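Local structure of phytochromobilin synthase (Solanum lycopersicum, 6KME) at residues A[240-243]-A[244-247]; A[61-64]-A[65-69]; A[287-291]-A[292-296]. The protein catalyses the ferredoxin-dependent reduction of biliverdin IX alpha to phytochromobilin, the chromophore of plant phytochromes. The protein carries 1 engineered substitution. One frame throughout, in Å; residues are numbered along the deposited sequence. Where two conformers were deposited one is given.

Contact 1: A[240-243]-A[244-247]; sequences PGHG and VLKR. With BLA (biliverdine IX alpha), chain B.
Gly241, His242 and Gly243 each offer a backbone carbonyl to the amide four residues on, so that 240-247 winds from a loop into the helix that runs to residue 249. The first of these bonds, Leu245 N to Gly241 O at 3.2 Å, is nearly straight (170°), and the next two, from Lys246 N and Arg247 N, continue the helical pattern. Lys246 lies back along this backbone, its CG 3.2 Å from His242 O before the chain extends outward. His242 and Leu245 stand one turn apart on the side packed against helix 251-262, where both touch Ile258. There His242 ND1 and Leu245 CD1 approach obliquely at 4.4 Å, and His242 NE2 is tied to the carbonyl of Arg235, which restrains the rotation of the ring.

Biliverdin is met by Pro240, Gly241, Val244 and Leu245. Gly241, without a side chain, lets its CA come within 3.4 Å of C4C of the bilin, and Pro240 presses CG to 3.4 Å from the pyrrole nitrogen NA. Val244 divides its two methyls: with CG1 anti to the backbone N (chi1 173°), that branch meets the vinyl carbon CBC at 3.8 Å, leaving CG2 to meet the methyl CMD. Leu245 CD2 joins at the same vinyl carbon, again at 3.8 Å, and its side chain also packs on Leu87 and Ile89 of the sheet. A loop entering a helix thus supplies a nonpolar wall of the pocket, in keeping with the alpha/beta/alpha sandwich of ferredoxin-dependent bilin reductases, in which substrate lies between the central sheet and the C-terminal helices.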
ATOM      1  N   PRO A 240       1.037   2.885   9.786  1.00 24.96           N
ATOM      2  CA  PRO A 240       0.490   2.556  11.118  1.00 26.54           C
ATOM      3  C   PRO A 240       0.833   1.154  11.622  1.00 26.51           C
ATOM      4  O   PRO A 240       0.840   0.947  12.839  1.00 30.34           O
ATOM      5  CB  PRO A 240      -1.020   2.738  10.927  1.00 25.81           C
ATOM      6  CG  PRO A 240      -1.119   3.773   9.844  1.00 27.90           C
ATOM      7  CD  PRO A 240      -0.004   3.397   8.882  1.00 24.94           C
ATOM      8  N   GLY A 241       1.151   0.196  10.749  1.00 20.33           N
ATOM      9  CA  GLY A 241       1.380  -1.155  11.256  1.00 26.41           C
ATOM     10  C   GLY A 241       2.694  -1.360  12.000  1.00 25.60           C
ATOM     11  O   GLY A 241       2.890  -2.428  12.587  1.00 18.62           O
ATOM     12  N   HIS A 242       3.589  -0.372  12.000  1.00 23.24           N
ATOM     13  CA  HIS A 242       4.935  -0.600  12.519  1.00 24.83           C
ATOM     14  C   HIS A 242       4.924  -0.921  14.008  1.00 23.91           C
ATOM     15  O   HIS A 242       5.746  -1.722  14.475  1.00 19.03           O
ATOM     16  CB  HIS A 242       5.809   0.624  12.221  1.00 24.40           C
ATOM     17  CG  HIS A 242       6.028   0.846  10.755  1.00 27.06           C
ATOM     18  ND1 HIS A 242       5.695  -0.101   9.807  1.00 28.17           N
ATOM     19  CD2 HIS A 242       6.530   1.903  10.070  1.00 25.34           C
ATOM     20  CE1 HIS A 242       5.990   0.360   8.603  1.00 29.64           C
ATOM     21  NE2 HIS A 242       6.495   1.574   8.736  1.00 26.55           N
ATOM     22  N   GLY A 243       3.992  -0.334  14.760  1.00 18.88           N
ATOM     23  CA  GLY A 243       3.905  -0.631  16.184  1.00 26.58           C
ATOM     24  C   GLY A 243       3.549  -2.079  16.454  1.00 24.36           C
ATOM     25  O   GLY A 243       4.088  -2.700  17.373  1.00 23.18           O
ATOM     26  N   VAL A 244       2.645  -2.644  15.652  1.00 24.20           N
ATOM     27  CA  VAL A 244       2.293  -4.048  15.829  1.00 21.84           C
ATOM     28  C   VAL A 244       3.489  -4.940  15.510  1.00 21.26           C
ATOM     29  O   VAL A 244       3.780  -5.895  16.241  1.00 22.13           O
ATOM     30  CB  VAL A 244       1.069  -4.410  14.968  1.00 22.11           C
ATOM     31  CG1 VAL A 244       0.826  -5.906  15.017  1.00 29.55           C
ATOM     32  CG2 VAL A 244      -0.184  -3.666  15.454  1.00 25.91           C
ATOM     33  N   LEU A 245       4.185  -4.657  14.404  1.00 22.38           N
ATOM     34  CA  LEU A 245       5.379  -5.430  14.061  1.00 22.24           C
ATOM     35  C   LEU A 245       6.414  -5.370  15.183  1.00 21.29           C
ATOM     36  O   LEU A 245       7.007  -6.394  15.544  1.00 21.67           O
ATOM     37  CB  LEU A 245       5.980  -4.913  12.756  1.00 14.84           C
ATOM     38  CG  LEU A 245       5.133  -5.118  11.495  1.00 25.03           C
ATOM     39  CD1 LEU A 245       5.829  -4.520  10.247  1.00 23.72           C
ATOM     40  CD2 LEU A 245       4.841  -6.599  11.291  1.00 27.66           C
ATOM     41  N   LYS A 246       6.633  -4.180  15.757  1.00 19.84           N
ATOM     42  CA  LYS A 246       7.616  -4.042  16.832  1.00 22.62           C
ATOM     43  C   LYS A 246       7.243  -4.882  18.043  1.00 23.90           C
ATOM     44  O   LYS A 246       8.118  -5.482  18.683  1.00 23.99           O
ATOM     45  CB  LYS A 246       7.775  -2.569  17.222  1.00 22.98           C
ATOM     46  CG  LYS A 246       8.442  -1.788  16.104  1.00 31.45           C
ATOM     47  CD  LYS A 246       8.518  -0.300  16.379  1.00 44.60           C
ATOM     48  CE  LYS A 246       9.186   0.431  15.211  1.00 44.12           C
ATOM     49  NZ  LYS A 246       9.299   1.899  15.473  1.00 54.37           N
ATOM     50  N   ARG A 247       5.952  -4.951  18.373  1.00 23.12           N
ATOM     51  CA  ARG A 247       5.510  -5.781  19.492  0.52 25.14           C
ATOM     52  C   ARG A 247       5.721  -7.264  19.204  1.00 25.62           C
ATOM     53  O   ARG A 247       6.047  -8.041  20.108  1.00 23.06           O
ATOM     54  CB  ARG A 247       4.037  -5.498  19.803  0.52 32.38           C
ATOM     55  CG  ARG A 247       3.356  -6.607  20.597  0.52 42.48           C
ATOM     56  CD  ARG A 247       2.027  -6.178  21.206  0.52 50.07           C
ATOM     57  NE  ARG A 247       1.051  -5.726  20.218  0.52 52.05           N
ATOM     58  CZ  ARG A 247       0.402  -6.527  19.379  0.52 39.72           C
ATOM     59  NH1 ARG A 247       0.634  -7.834  19.386  0.52 38.73           N
ATOM     60  NH2 ARG A 247      -0.475  -6.016  18.530  0.52 32.94           N
TER
HETATM   61  CHA BLA B 401      -4.736   1.994  11.151  1.00 26.90           C
HETATM   62  NA  BLA B 401      -3.781   2.063   8.741  1.00 22.67           N
HETATM   63  C1A BLA B 401      -4.512   2.640   9.793  1.00 25.68           C
HETATM   64  C2A BLA B 401      -4.980   3.948   9.335  1.00 19.64           C
HETATM   65  C3A BLA B 401      -4.491   4.128   7.967  1.00 18.48           C
HETATM   66  C4A BLA B 401      -3.749   2.948   7.624  1.00 26.86           C
HETATM   67  CMA BLA B 401      -4.703   5.304   7.011  1.00 21.24           C
HETATM   68  CAA BLA B 401      -5.808   4.905  10.239  1.00 19.04           C
HETATM   69  CBA BLA B 401      -4.875   5.632  11.170  1.00 18.80           C
HETATM   70  CGA BLA B 401      -4.363   6.966  10.513  1.00 21.66           C
HETATM   71  O1A BLA B 401      -5.275   7.640  10.134  1.00 18.06           O
HETATM   72  O2A BLA B 401      -3.171   7.069  10.519  1.00 21.19           O
HETATM   73  CHB BLA B 401      -3.050   2.604   6.302  1.00 23.03           C
HETATM   74  NB  BLA B 401      -1.990   4.682   5.621  1.00 27.32           N
HETATM   75  C1B BLA B 401      -2.162   3.286   5.476  1.00 32.80           C
HETATM   76  C2B BLA B 401      -1.557   3.028   4.031  1.00 26.85           C
HETATM   77  C3B BLA B 401      -0.878   4.158   3.592  1.00 24.99           C
HETATM   78  C4B BLA B 401      -1.106   5.241   4.649  1.00 26.69           C
HETATM   79  CMB BLA B 401      -1.551   1.623   3.455  1.00 32.39           C
HETATM   80  OB  BLA B 401      -0.654   6.368   4.768  1.00 24.53           O
HETATM   81  CAB BLA B 401      -0.074   4.635   2.407  1.00 24.98           C
HETATM   82  CBB BLA B 401       0.632   5.734   2.054  1.00 35.01           C
HETATM   83  NC  BLA B 401      -1.810  -2.084   9.442  1.00 34.64           N
HETATM   84  C1C BLA B 401      -1.137  -2.648   8.334  1.00 46.34           C
HETATM   85  C2C BLA B 401      -0.322  -3.818   8.900  1.00 36.77           C
HETATM   86  C3C BLA B 401      -0.566  -3.868  10.273  1.00 23.62           C
HETATM   87  C4C BLA B 401      -1.545  -2.735  10.662  1.00 25.11           C
HETATM   88  CMC BLA B 401       0.542  -4.644   7.939  1.00 38.79           C
HETATM   89  OC  BLA B 401      -1.322  -2.136   7.241  1.00 58.59           O
HETATM   90  CAC BLA B 401       0.022  -4.847  11.227  1.00 28.03           C
HETATM   91  CBC BLA B 401       1.214  -5.479  11.291  1.00 36.83           C
HETATM   92  CHD BLA B 401      -2.132  -2.275  11.811  1.00 19.95           C
HETATM   93  ND  BLA B 401      -3.340  -0.104  11.077  1.00 27.70           N
HETATM   94  C1D BLA B 401      -2.978  -1.024  11.970  1.00 25.66           C
HETATM   95  C2D BLA B 401      -3.531  -0.740  13.355  1.00 24.64           C
HETATM   96  C3D BLA B 401      -4.272   0.423  13.254  1.00 27.05           C
HETATM   97  C4D BLA B 401      -4.179   0.889  11.772  1.00 25.16           C
HETATM   98  CMD BLA B 401      -3.222  -1.671  14.513  1.00 23.81           C
HETATM   99  CAD BLA B 401      -5.076   1.234  14.278  1.00 23.27           C
HETATM  100  CBD BLA B 401      -4.215   1.970  15.286  1.00 26.66           C
HETATM  101  CGD BLA B 401      -3.382   3.191  14.697  1.00 32.64           C
HETATM  102  O1D BLA B 401      -2.210   3.126  15.025  1.00 31.16           O
HETATM  103  O2D BLA B 401      -4.050   3.973  14.033  1.00 29.38           O

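Contact 2: A[61-64]-A[65-69]; sequences SLLS and MDDKT. With MG (magnesium ion), chain C.
Asp67, closing a type I beta turn that starts at Ser64, binds the magnesium ion through OD1 alone, at 2.3 Å. Three waters at about 2.1 Å also coordinate the metal. Two of them tie it back to the loop: one donates to Ser64 O, another to Met65 O at 2.6 Å. Leu63 adds a nonpolar neighbour, its CD1 4.0 Å from Asp67 OD1.

Behind this shell the turn is braced by Ser64. Its carbonyl accepts from Asp67 N at 2.9 Å, the bond of the turn. Its OG, set between the backbone N and carbonyl carbon (chi1 68°), gives its proton to Asp66 OD1 at 2.6 Å and accepts from Thr69 N. Asp66 OD1 has a second donor, Lys68 N, which comes from above the carboxylate plane and makes an Asx turn. Two donors from opposite faces of the carboxylate plane thus grip the one oxygen OD1.

Ser64 N to Thr69 O, 2.8 Å and almost straight, shuts the base of the loop. From there strands 51-63 and 69-77 run off as an antiparallel hairpin at the edge of the sheet, while Leu248 of helix 242-249 packs on Ser64 and Thr69.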
ATOM      1  N   SER A  61       9.781 -16.808   6.708  1.00 34.30           N
ATOM      2  CA  SER A  61       8.997 -17.169   7.876  1.00 36.13           C
ATOM      3  C   SER A  61       9.679 -16.641   9.126  1.00 39.72           C
ATOM      4  O   SER A  61      10.901 -16.752   9.276  1.00 37.20           O
ATOM      5  CB  SER A  61       8.819 -18.688   7.971  1.00 42.76           C
ATOM      6  OG  SER A  61       8.135 -19.034   9.154  1.00 48.54           O
ATOM      7  N   LEU A  62       8.880 -16.084  10.032  1.00 30.92           N
ATOM      8  CA  LEU A  62       9.408 -15.481  11.246  1.00 32.37           C
ATOM      9  C   LEU A  62       8.380 -15.666  12.356  1.00 29.80           C
ATOM     10  O   LEU A  62       7.203 -15.347  12.166  1.00 37.44           O
ATOM     11  CB  LEU A  62       9.702 -13.998  10.991  1.00 29.41           C
ATOM     12  CG  LEU A  62      10.859 -13.292  11.683  1.00 44.21           C
ATOM     13  CD1 LEU A  62      12.159 -14.068  11.531  1.00 43.12           C
ATOM     14  CD2 LEU A  62      10.978 -11.888  11.096  1.00 38.31           C
ATOM     15  N   LEU A  63       8.804 -16.210  13.492  1.00 32.37           N
ATOM     16  CA  LEU A  63       7.918 -16.307  14.644  1.00 30.02           C
ATOM     17  C   LEU A  63       8.036 -15.057  15.500  1.00 30.65           C
ATOM     18  O   LEU A  63       9.107 -14.456  15.613  1.00 28.70           O
ATOM     19  CB  LEU A  63       8.235 -17.532  15.505  1.00 31.38           C
ATOM     20  CG  LEU A  63       7.846 -18.920  14.992  1.00 40.57           C
ATOM     21  CD1 LEU A  63       7.874 -19.918  16.140  1.00 43.75           C
ATOM     22  CD2 LEU A  63       6.475 -18.882  14.342  1.00 44.00           C
ATOM     23  N   SER A  64       6.919 -14.681  16.122  1.00 29.70           N
ATOM     24  CA  SER A  64       6.961 -13.645  17.143  1.00 29.14           C
ATOM     25  C   SER A  64       7.826 -14.100  18.320  1.00 27.92           C
ATOM     26  O   SER A  64       8.122 -15.289  18.488  1.00 31.32           O
ATOM     27  CB  SER A  64       5.546 -13.304  17.612  1.00 28.67           C
ATOM     28  OG  SER A  64       4.985 -14.390  18.326  1.00 28.84           O
ATOM     29  N   MET A  65       8.233 -13.130  19.150  1.00 27.61           N
ATOM     30  CA  MET A  65       9.108 -13.437  20.279  1.00 36.29           C
ATOM     31  C   MET A  65       8.465 -14.409  21.265  1.00 38.44           C
ATOM     32  O   MET A  65       9.175 -15.200  21.896  1.00 33.20           O
ATOM     33  CB  MET A  65       9.520 -12.151  21.004  1.00 28.39           C
ATOM     34  CG  MET A  65      10.312 -11.190  20.125  1.00 27.71           C
ATOM     35  SD  MET A  65      10.956  -9.746  20.997  1.00 29.06           S
ATOM     36  CE  MET A  65       9.439  -8.840  21.362  1.00 32.02           C
ATOM     37  N   ASP A  66       7.143 -14.370  21.430  1.00 33.75           N
ATOM     38  CA  ASP A  66       6.485 -15.315  22.331  1.00 36.58           C
ATOM     39  C   ASP A  66       6.068 -16.598  21.626  1.00 34.98           C
ATOM     40  O   ASP A  66       5.353 -17.408  22.217  1.00 38.14           O
ATOM     41  CB  ASP A  66       5.272 -14.669  23.018  1.00 41.02           C
ATOM     42  CG  ASP A  66       4.166 -14.279  22.044  1.00 43.88           C
ATOM     43  OD1 ASP A  66       4.234 -14.625  20.849  1.00 47.84           O
ATOM     44  OD2 ASP A  66       3.208 -13.611  22.485  1.00 49.44           O
ATOM     45  N   ASP A  67       6.473 -16.776  20.370  1.00 33.44           N
ATOM     46  CA  ASP A  67       6.302 -17.990  19.577  1.00 39.21           C
ATOM     47  C   ASP A  67       4.847 -18.302  19.226  1.00 43.14           C
ATOM     48  O   ASP A  67       4.582 -19.361  18.648  1.00 50.40           O
ATOM     49  CB  ASP A  67       6.934 -19.204  20.274  1.00 44.39           C
ATOM     50  CG  ASP A  67       8.436 -19.046  20.492  1.00 44.55           C
ATOM     51  OD1 ASP A  67       9.102 -18.397  19.657  1.00 37.90           O
ATOM     52  OD2 ASP A  67       8.955 -19.572  21.502  1.00 46.04           O
ATOM     53  N   LYS A  68       3.896 -17.413  19.527  1.00 42.83           N
ATOM     54  CA  LYS A  68       2.483 -17.687  19.268  1.00 43.08           C
ATOM     55  C   LYS A  68       1.985 -17.164  17.923  1.00 44.14           C
ATOM     56  O   LYS A  68       0.858 -17.492  17.531  1.00 43.13           O
ATOM     57  CB  LYS A  68       1.602 -17.085  20.370  1.00 52.60           C
ATOM     58  CG  LYS A  68       1.883 -17.565  21.783  1.00 52.62           C
ATOM     59  CD  LYS A  68       0.812 -17.024  22.728  1.00 61.04           C
ATOM     60  CE  LYS A  68       1.363 -16.677  24.105  1.00 70.77           C
ATOM     61  NZ  LYS A  68       1.720 -17.883  24.894  1.00 77.39           N
ATOM     62  N   THR A  69       2.764 -16.351  17.214  1.00 32.27           N
ATOM     63  CA  THR A  69       2.302 -15.750  15.970  1.00 36.59           C
ATOM     64  C   THR A  69       3.349 -15.942  14.882  1.00 33.21           C
ATOM     65  O   THR A  69       4.545 -15.747  15.116  1.00 28.86           O
ATOM     66  CB  THR A  69       1.997 -14.254  16.154  1.00 36.35           C
ATOM     67  OG1 THR A  69       1.057 -14.088  17.222  1.00 36.90           O
ATOM     68  CG2 THR A  69       1.396 -13.683  14.888  1.00 31.18           C
TER
HETATM   69 MG    MG C 402      11.320 -17.868  19.216  1.00 37.67          MG
HETATM   70  O   HOH W   1      10.754 -16.445  17.788  1.00 32.82           O
HETATM   71  O   HOH W   2      11.203 -16.314  20.632  1.00 29.04           O
HETATM   72  O   HOH W   3      10.997 -19.349  17.730  1.00 33.40           O

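Contact 3: A[287-291]-A[292-296]; sequences KVNEK and RSMIG. With BLA (biliverdine IX alpha), chain B.
Met294 folds back toward Asn289 by two successive bends, chi2 -51° and chi3 -58°, whereas Arg292 starts out with CG anti to the backbone N (chi1 -173°) and heads the other way, into the bilin pocket. The sulfur SD of Met294 settles 3.5 Å from Asn289 ND2, the two side chains crossing at a slant. Lys291 passes the same methionine at about a right angle, Lys291 CE lying 4.1 Å from Met294 CE. The amide of Asn289 is steadied by its other end: OD1 accepts from Lys291 N at 2.9 Å, an Asx turn. Ser293 OG likewise receives Gly296 N in an ST motif and is bonded to Glu170 besides.

On the pocket side, the guanidinium of Arg292 engages both propionates. NH2 reaches O1D of biliverdin at 2.8 Å, this oxygen lying at the edge of the group and near its plane. NH1 serves two acceptors, O2D at 3.1 Å and O2A of the second propionate at 3.0 Å. One carboxylate is therefore gripped by both terminal nitrogens, the other by one. A single cationic group between two carboxylates, which would offset part of their negative charge, is consistent with recognition of the propionate edge of the substrate by charge and direction together.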
ATOM      1  N   LYS A 287      15.698  15.423  15.087  1.00 40.34           N
ATOM      2  CA  LYS A 287      15.105  14.105  14.942  1.00 34.50           C
ATOM      3  C   LYS A 287      13.761  14.210  14.223  1.00 31.01           C
ATOM      4  O   LYS A 287      13.241  15.301  13.981  1.00 33.71           O
ATOM      5  CB  LYS A 287      14.937  13.459  16.322  1.00 30.96           C
ATOM      6  CG  LYS A 287      16.235  13.379  17.121  1.00 36.35           C
ATOM      7  CD  LYS A 287      16.012  12.823  18.526  1.00 48.79           C
ATOM      8  CE  LYS A 287      17.337  12.572  19.240  1.00 58.89           C
ATOM      9  NZ  LYS A 287      17.168  11.898  20.562  1.00 61.52           N
ATOM     10  N   VAL A 288      13.201  13.054  13.877  1.00 23.07           N
ATOM     11  CA  VAL A 288      11.879  12.989  13.259  1.00 20.36           C
ATOM     12  C   VAL A 288      10.810  13.084  14.341  1.00 26.98           C
ATOM     13  O   VAL A 288      10.834  12.335  15.320  1.00 23.93           O
ATOM     14  CB  VAL A 288      11.720  11.700  12.447  1.00 23.47           C
ATOM     15  CG1 VAL A 288      10.303  11.610  11.893  1.00 20.21           C
ATOM     16  CG2 VAL A 288      12.750  11.674  11.298  1.00 24.39           C
ATOM     17  N   ASN A 289       9.864  14.000  14.160  1.00 23.89           N
ATOM     18  CA  ASN A 289       8.791  14.181  15.134  1.00 26.30           C
ATOM     19  C   ASN A 289       8.041  12.874  15.374  1.00 24.99           C
ATOM     20  O   ASN A 289       7.683  12.165  14.428  1.00 26.84           O
ATOM     21  CB  ASN A 289       7.835  15.264  14.634  1.00 22.14           C
ATOM     22  CG  ASN A 289       6.938  15.802  15.728  1.00 31.11           C
ATOM     23  OD1 ASN A 289       6.298  15.038  16.452  1.00 28.89           O
ATOM     24  ND2 ASN A 289       6.893  17.128  15.859  1.00 23.20           N
ATOM     25  N   GLU A 290       7.788  12.559  16.652  1.00 21.92           N
ATOM     26  CA  GLU A 290       7.090  11.321  17.001  1.00 22.62           C
ATOM     27  C   GLU A 290       5.652  11.281  16.500  1.00 22.59           C
ATOM     28  O   GLU A 290       5.070  10.192  16.415  1.00 21.97           O
ATOM     29  CB  GLU A 290       7.079  11.126  18.523  1.00 29.38           C
ATOM     30  CG  GLU A 290       8.367  10.598  19.098  1.00 52.01           C
ATOM     31  CD  GLU A 290       8.314  10.501  20.616  1.00 70.32           C
ATOM     32  OE1 GLU A 290       7.425  11.144  21.224  1.00 66.34           O
ATOM     33  OE2 GLU A 290       9.156   9.780  21.194  1.00 77.21           O
ATOM     34  N   LYS A 291       5.051  12.429  16.201  1.00 23.53           N
ATOM     35  CA  LYS A 291       3.689  12.425  15.683  1.00 26.39           C
ATOM     36  C   LYS A 291       3.627  11.720  14.339  1.00 25.27           C
ATOM     37  O   LYS A 291       4.501  11.904  13.487  1.00 20.92           O
ATOM     38  CB  LYS A 291       3.172  13.855  15.527  1.00 21.43           C
ATOM     39  CG  LYS A 291       2.961  14.559  16.844  1.00 29.57           C
ATOM     40  CD  LYS A 291       2.036  15.737  16.664  1.00 38.93           C
ATOM     41  CE  LYS A 291       2.807  17.009  16.449  1.00 50.50           C
ATOM     42  NZ  LYS A 291       2.460  18.029  17.496  1.00 52.60           N
ATOM     43  N   ARG A 292       2.581  10.909  14.144  1.00 19.88           N
ATOM     44  CA  ARG A 292       2.324  10.377  12.806  1.00 18.15           C
ATOM     45  C   ARG A 292       1.953  11.493  11.832  1.00 16.91           C
ATOM     46  O   ARG A 292       2.395  11.496  10.673  1.00 20.61           O
ATOM     47  CB  ARG A 292       1.213   9.322  12.852  1.00 15.47           C
ATOM     48  CG  ARG A 292       1.004   8.597  11.486  1.00 18.94           C
ATOM     49  CD  ARG A 292      -0.033   7.475  11.593  1.00 21.15           C
ATOM     50  NE  ARG A 292       0.280   6.544  12.670  1.00 19.80           N
ATOM     51  CZ  ARG A 292      -0.596   5.706  13.212  1.00 22.56           C
ATOM     52  NH1 ARG A 292      -1.837   5.673  12.766  1.00 15.14           N
ATOM     53  NH2 ARG A 292      -0.227   4.904  14.198  1.00 20.38           N
ATOM     54  N   SER A 293       1.158  12.461  12.291  1.00 20.13           N
ATOM     55  CA  SER A 293       0.588  13.500  11.442  1.00 23.32           C
ATOM     56  C   SER A 293       0.948  14.863  12.020  1.00 23.55           C
ATOM     57  O   SER A 293       0.540  15.181  13.140  1.00 20.67           O
ATOM     58  CB  SER A 293      -0.939  13.356  11.352  1.00 22.80           C
ATOM     59  OG  SER A 293      -1.503  14.400  10.554  1.00 19.89           O
ATOM     60  N   MET A 294       1.702  15.668  11.259  1.00 18.70           N
ATOM     61  CA  MET A 294       1.956  17.042  11.691  1.00 22.63           C
ATOM     62  C   MET A 294       0.705  17.904  11.566  1.00 22.86           C
ATOM     63  O   MET A 294       0.513  18.835  12.358  1.00 26.91           O
ATOM     64  CB  MET A 294       3.102  17.658  10.875  1.00 24.98           C
ATOM     65  CG  MET A 294       4.505  17.091  11.184  1.00 18.02           C
ATOM     66  SD  MET A 294       4.975  17.059  12.930  1.00 23.35           S
ATOM     67  CE  MET A 294       4.836  18.792  13.371  1.00 26.58           C
ATOM     68  N   ILE A 295      -0.140  17.625  10.564  1.00 19.92           N
ATOM     69  CA  ILE A 295      -1.360  18.397  10.339  1.00 19.42           C
ATOM     70  C   ILE A 295      -2.438  18.023  11.357  1.00 20.60           C
ATOM     71  O   ILE A 295      -3.146  18.893  11.885  1.00 22.82           O
ATOM     72  CB  ILE A 295      -1.837  18.170   8.887  1.00 24.42           C
ATOM     73  CG1 ILE A 295      -0.839  18.789   7.904  1.00 22.63           C
ATOM     74  CG2 ILE A 295      -3.253  18.721   8.664  1.00 22.66           C
ATOM     75  CD1 ILE A 295      -0.965  18.232   6.475  1.00 19.50           C
ATOM     76  N   GLY A 296      -2.547  16.741  11.673  1.00 22.57           N
ATOM     77  CA  GLY A 296      -3.663  16.175  12.403  1.00 22.92           C
ATOM     78  C   GLY A 296      -4.563  15.357  11.485  1.00 24.58           C
ATOM     79  O   GLY A 296      -4.483  15.432  10.255  1.00 21.79           O
TER
HETATM   80  CHA BLA B 401      -4.736   1.994  11.151  1.00 26.90           C
HETATM   81  NA  BLA B 401      -3.781   2.063   8.741  1.00 22.67           N
HETATM   82  C1A BLA B 401      -4.512   2.640   9.793  1.00 25.68           C
HETATM   83  C2A BLA B 401      -4.980   3.948   9.335  1.00 19.64           C
HETATM   84  C3A BLA B 401      -4.491   4.128   7.967  1.00 18.48           C
HETATM   85  C4A BLA B 401      -3.749   2.948   7.624  1.00 26.86           C
HETATM   86  CMA BLA B 401      -4.703   5.304   7.011  1.00 21.24           C
HETATM   87  CAA BLA B 401      -5.808   4.905  10.239  1.00 19.04           C
HETATM   88  CBA BLA B 401      -4.875   5.632  11.170  1.00 18.80           C
HETATM   89  CGA BLA B 401      -4.363   6.966  10.513  1.00 21.66           C
HETATM   90  O1A BLA B 401      -5.275   7.640  10.134  1.00 18.06           O
HETATM   91  O2A BLA B 401      -3.171   7.069  10.519  1.00 21.19           O
HETATM   92  CHB BLA B 401      -3.050   2.604   6.302  1.00 23.03           C
HETATM   93  NB  BLA B 401      -1.990   4.682   5.621  1.00 27.32           N
HETATM   94  C1B BLA B 401      -2.162   3.286   5.476  1.00 32.80           C
HETATM   95  C2B BLA B 401      -1.557   3.028   4.031  1.00 26.85           C
HETATM   96  C3B BLA B 401      -0.878   4.158   3.592  1.00 24.99           C
HETATM   97  C4B BLA B 401      -1.106   5.241   4.649  1.00 26.69           C
HETATM   98  CMB BLA B 401      -1.551   1.623   3.455  1.00 32.39           C
HETATM   99  OB  BLA B 401      -0.654   6.368   4.768  1.00 24.53           O
HETATM  100  CAB BLA B 401      -0.074   4.635   2.407  1.00 24.98           C
HETATM  101  CBB BLA B 401       0.632   5.734   2.054  1.00 35.01           C
HETATM  102  NC  BLA B 401      -1.810  -2.084   9.442  1.00 34.64           N
HETATM  103  C1C BLA B 401      -1.137  -2.648   8.334  1.00 46.34           C
HETATM  104  C2C BLA B 401      -0.322  -3.818   8.900  1.00 36.77           C
HETATM  105  C3C BLA B 401      -0.566  -3.868  10.273  1.00 23.62           C
HETATM  106  C4C BLA B 401      -1.545  -2.735  10.662  1.00 25.11           C
HETATM  107  CMC BLA B 401       0.542  -4.644   7.939  1.00 38.79           C
HETATM  108  OC  BLA B 401      -1.322  -2.136   7.241  1.00 58.59           O
HETATM  109  CAC BLA B 401       0.022  -4.847  11.227  1.00 28.03           C
HETATM  110  CBC BLA B 401       1.214  -5.479  11.291  1.00 36.83           C
HETATM  111  CHD BLA B 401      -2.132  -2.275  11.811  1.00 19.95           C
HETATM  112  ND  BLA B 401      -3.340  -0.104  11.077  1.00 27.70           N
HETATM  113  C1D BLA B 401      -2.978  -1.024  11.970  1.00 25.66           C
HETATM  114  C2D BLA B 401      -3.531  -0.740  13.355  1.00 24.64           C
HETATM  115  C3D BLA B 401      -4.272   0.423  13.254  1.00 27.05           C
HETATM  116  C4D BLA B 401      -4.179   0.889  11.772  1.00 25.16           C
HETATM  117  CMD BLA B 401      -3.222  -1.671  14.513  1.00 23.81           C
HETATM  118  CAD BLA B 401      -5.076   1.234  14.278  1.00 23.27           C
HETATM  119  CBD BLA B 401      -4.215   1.970  15.286  1.00 26.66           C
HETATM  120  CGD BLA B 401      -3.382   3.191  14.697  1.00 32.64           C
HETATM  121  O1D BLA B 401      -2.210   3.126  15.025  1.00 31.16           O
HETATM  122  O2D BLA B 401      -4.050   3.973  14.033  1.00 29.38           O
HETATM  123  O   HOH W   4       1.153  19.163  14.910  1.00 48.27           O

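Overall arrangement
Biliverdin joins contact 1 to contact 3, whose centres are 17 Å apart: the first lines the nonpolar body of the bilin, the second holds its propionates. The two also meet directly, with Pro240 CG 3.6 Å from Arg292 NH1. Contact 2 lies by the C-terminal end of helix 242-249, its centre 14 Å from that of contact 1, and Met65 CE packs 3.7 Å from Arg247 O. The magnesium ion sits on its outer side, about 14 Å from the side chain of Arg247, whereas the side chain of Thr69 is about 9 Å from the bilin. Contacts 2 and 3 do not touch; their nearest atoms are about 18 Å apart.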